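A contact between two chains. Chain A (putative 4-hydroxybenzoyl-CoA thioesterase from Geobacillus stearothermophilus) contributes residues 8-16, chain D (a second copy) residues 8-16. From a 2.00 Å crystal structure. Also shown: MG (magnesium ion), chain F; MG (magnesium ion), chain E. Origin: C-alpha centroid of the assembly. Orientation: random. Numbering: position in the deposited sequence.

Chain A, residues 8-16: VITPRVSET
Chain D, residues 8-16: VITPRVSET

This contact is a near-symmetric, side-chain-mediated pairing of equivalent segments of two copies of one protein, in which two arginines stack face to face while each is neutralised by a glutamate of the other chain. It illustrates a general principle: like charges can be brought together when each is matched by an opposite charge placed at its edge.

The backbones stay well apart. In both chains residues 8-9 end a strand, 10-12 run on as extended loop, and 13-15 form a short 3-10 turn. Phi/psi values of -131/140 at Ile A9, -95/113 at Thr A10, -61/153 at Pro A11 and -118/151 at Arg A12 give way to -54/-43 at Val A13, -62/-17 at Ser A14 and -88/-6 at Glu A15; chain D follows within about ten degrees. From residue 9 to 15 the stretches run in the same general sense. The CA atoms of Ile A9 and Ile D9 are 8.6 Å apart, those of Val A13 and Val D13 19.7 Å, and those of Glu A15 and Glu D15 13.3 Å. Apart from Arg A12-Arg D12 the contacts are offset, 9 with 12 and 12 with 15. No backbone hydrogen bond joins the stretches, and the gap is filled by side chains; 264 Å² is buried in all, 90 Å² of it on Arg A12 and 84 Å² on Arg D12.

Arg A12 and Arg D12 dominate that area. Each points its CA-to-CB bond toward the other stretch and is extended, with chi1 m, chi2 and chi3 t, and chi4 near 170°. The two guanidinium groups therefore reach the middle and lie flat on each other, centres 4.0 Å apart and planes at 7°, with Arg A12 NH1 3.5 Å from Arg D12 NH1. Stacking uses the faces and leaves the edges free for ion pairing. There Arg A12 NH1 donates to Glu D15 OE2 at 2.9 Å, and Arg D12 NH1 donates to Glu A15 OE2, also at 2.9 Å; N-H...O angles of 156° and 158° make both hydrogen-bonded salt bridges.

The glutamates, with chi1 m, chi2 t and chi3 -31° in Glu A15 and -26° in Glu D15, are held by their own loops. Arg A12 N donates to Glu A15 OE1 at 3.1 Å and Arg D12 N to Glu D15 OE1 at 2.9 Å, while within the turn Glu A15 N donates to Arg A12 O at 3.0 Å and Glu D15 N to Arg D12 O at 2.9 Å. Each carboxylate thus links its own backbone to the opposing arginine.

Water extends the network. Water 1 accepts from Arg D12 NH2 at 3.0 Å and donates to Thr A10 O at 2.8 Å and Glu A15 OE1 at 2.5 Å; water 2 accepts from Arg A12 NH2 at 2.9 Å and donates to Thr D10 O at 2.9 Å and Glu D15 OE1 at 2.6 Å. Ile A9 and Ile D9, both m,t, point sideways at CB, though their ends come nearer. Ile D9 CG2 lies 3.4 Å from Arg A12 NH2, and Ile A9 CG2 lies 3.6 Å from Arg D12 NH2. These methyls make van der Waals contact with the guanidinium groups.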

# COMPACT_ATOMS: atom_id res chain seq x y z
N VAL A 8 -0.63 11.67 -15.35
CA VAL A 8 0.76 11.81 -14.85
C VAL A 8 0.80 11.57 -13.34
O VAL A 8 -0.01 12.14 -12.59
CB VAL A 8 1.39 13.22 -15.18
CG1 VAL A 8 2.87 13.26 -14.79
CG2 VAL A 8 1.25 13.57 -16.67
N ILE A 9 1.75 10.74 -12.90
CA ILE A 9 1.93 10.40 -11.50
C ILE A 9 3.38 10.58 -11.09
O ILE A 9 4.29 10.21 -11.85
CB ILE A 9 1.54 8.94 -11.29
CG1 ILE A 9 0.02 8.80 -11.39
CG2 ILE A 9 2.06 8.43 -9.96
CD1 ILE A 9 -0.53 7.39 -11.41
N THR A 10 3.59 11.11 -9.89
CA THR A 10 4.91 11.19 -9.27
C THR A 10 5.12 9.98 -8.36
O THR A 10 4.42 9.85 -7.37
CB THR A 10 5.00 12.48 -8.45
OG1 THR A 10 4.83 13.59 -9.33
CG2 THR A 10 6.34 12.63 -7.79
N PRO A 11 6.07 9.08 -8.72
CA PRO A 11 6.37 7.93 -7.86
C PRO A 11 6.86 8.35 -6.47
O PRO A 11 7.44 9.44 -6.30
CB PRO A 11 7.44 7.17 -8.64
CG PRO A 11 7.22 7.62 -10.07
CD PRO A 11 6.83 9.03 -9.99
N ARG A 12 6.62 7.48 -5.50
CA ARG A 12 6.88 7.75 -4.08
C ARG A 12 7.91 6.74 -3.62
O ARG A 12 8.00 5.63 -4.18
CB ARG A 12 5.58 7.56 -3.27
CG ARG A 12 4.47 8.53 -3.64
CD ARG A 12 3.08 8.07 -3.20
NE ARG A 12 2.08 9.00 -3.74
CZ ARG A 12 0.76 8.84 -3.67
NH1 ARG A 12 0.23 7.77 -3.06
NH2 ARG A 12 -0.02 9.74 -4.23
N VAL A 13 8.72 7.11 -2.62
CA VAL A 13 9.72 6.19 -2.07
C VAL A 13 9.06 4.87 -1.65
O VAL A 13 9.60 3.78 -1.92
CB VAL A 13 10.53 6.84 -0.90
CG1 VAL A 13 11.44 5.83 -0.19
CG2 VAL A 13 11.34 8.02 -1.40
N SER A 14 7.90 4.96 -1.00
CA SER A 14 7.13 3.80 -0.50
C SER A 14 6.66 2.83 -1.60
O SER A 14 6.36 1.67 -1.31
CB SER A 14 5.93 4.24 0.35
OG SER A 14 5.00 4.98 -0.42
N GLU A 15 6.66 3.29 -2.86
CA GLU A 15 6.26 2.44 -4.00
C GLU A 15 7.42 1.63 -4.61
O GLU A 15 7.23 0.81 -5.51
CB GLU A 15 5.59 3.33 -5.06
CG GLU A 15 4.21 3.83 -4.55
CD GLU A 15 3.53 4.88 -5.45
OE1 GLU A 15 4.21 5.69 -6.13
OE2 GLU A 15 2.28 4.89 -5.43
N THR A 16 8.64 1.88 -4.12
CA THR A 16 9.82 1.07 -4.47
C THR A 16 9.91 -0.13 -3.55
O THR A 16 9.15 -0.21 -2.58
CB THR A 16 11.10 1.89 -4.36
OG1 THR A 16 11.26 2.35 -3.00
CG2 THR A 16 11.06 3.10 -5.32
N VAL D 8 0.33 18.65 -5.05
CA VAL D 8 -1.05 18.28 -5.33
C VAL D 8 -1.13 16.79 -5.68
O VAL D 8 -0.38 16.29 -6.53
CB VAL D 8 -1.68 19.09 -6.49
CG1 VAL D 8 -3.12 18.68 -6.67
CG2 VAL D 8 -1.61 20.61 -6.22
N ILE D 9 -2.03 16.08 -5.01
CA ILE D 9 -2.12 14.63 -5.18
C ILE D 9 -3.56 14.29 -5.53
O ILE D 9 -4.47 14.93 -5.03
CB ILE D 9 -1.66 13.89 -3.90
CG1 ILE D 9 -0.14 13.99 -3.78
CG2 ILE D 9 -2.08 12.42 -3.93
CD1 ILE D 9 0.49 13.58 -2.43
N THR D 10 -3.76 13.29 -6.41
CA THR D 10 -5.09 12.77 -6.72
C THR D 10 -5.33 11.47 -5.93
O THR D 10 -4.68 10.46 -6.20
CB THR D 10 -5.25 12.50 -8.24
OG1 THR D 10 -5.18 13.75 -8.96
CG2 THR D 10 -6.61 11.86 -8.53
N PRO D 11 -6.23 11.50 -4.92
CA PRO D 11 -6.51 10.26 -4.18
C PRO D 11 -6.96 9.08 -5.09
O PRO D 11 -7.50 9.30 -6.17
CB PRO D 11 -7.63 10.67 -3.22
CG PRO D 11 -7.44 12.15 -3.05
CD PRO D 11 -7.00 12.65 -4.40
N ARG D 12 -6.70 7.86 -4.64
CA ARG D 12 -6.96 6.65 -5.40
C ARG D 12 -7.96 5.80 -4.64
O ARG D 12 -8.07 5.91 -3.42
CB ARG D 12 -5.66 5.85 -5.52
CG ARG D 12 -4.61 6.58 -6.31
CD ARG D 12 -3.23 5.95 -6.20
NE ARG D 12 -2.28 6.86 -6.84
CZ ARG D 12 -0.97 6.78 -6.67
NH1 ARG D 12 -0.47 5.82 -5.89
NH2 ARG D 12 -0.19 7.67 -7.25
N VAL D 13 -8.68 4.94 -5.34
CA VAL D 13 -9.74 4.15 -4.70
C VAL D 13 -9.07 3.29 -3.64
O VAL D 13 -9.58 3.17 -2.54
CB VAL D 13 -10.55 3.27 -5.72
CG1 VAL D 13 -11.45 2.26 -5.01
CG2 VAL D 13 -11.38 4.13 -6.67
N SER D 14 -7.92 2.71 -4.00
CA SER D 14 -7.14 1.84 -3.11
C SER D 14 -6.69 2.55 -1.84
O SER D 14 -6.36 1.89 -0.87
CB SER D 14 -5.90 1.28 -3.84
OG SER D 14 -4.93 2.31 -4.07
N GLU D 15 -6.67 3.89 -1.84
CA GLU D 15 -6.37 4.63 -0.60
C GLU D 15 -7.53 4.84 0.41
O GLU D 15 -7.30 5.40 1.49
CB GLU D 15 -5.68 5.98 -0.92
CG GLU D 15 -4.31 5.76 -1.50
CD GLU D 15 -3.71 6.97 -2.24
OE1 GLU D 15 -4.45 7.82 -2.76
OE2 GLU D 15 -2.45 7.03 -2.32
N THR D 16 -8.75 4.44 0.05
CA THR D 16 -9.88 4.57 0.95
C THR D 16 -9.94 3.26 1.72
O THR D 16 -9.12 2.37 1.46
CB THR D 16 -11.20 4.72 0.18
OG1 THR D 16 -11.41 3.58 -0.66
CG2 THR D 16 -11.18 5.98 -0.67
MG MG F . -7.40 0.93 1.30
MG MG E . 7.52 -0.32 -0.80
O HOH W 1 2.73 7.66 -6.71
O HOH W 2 -2.86 9.14 -4.40
O HOH W 3 6.10 -1.22 -2.48
O HOH W 4 6.87 0.36 1.22
O HOH W 5 -7.22 -0.36 -0.47
O HOH W 6 -5.98 2.10 2.69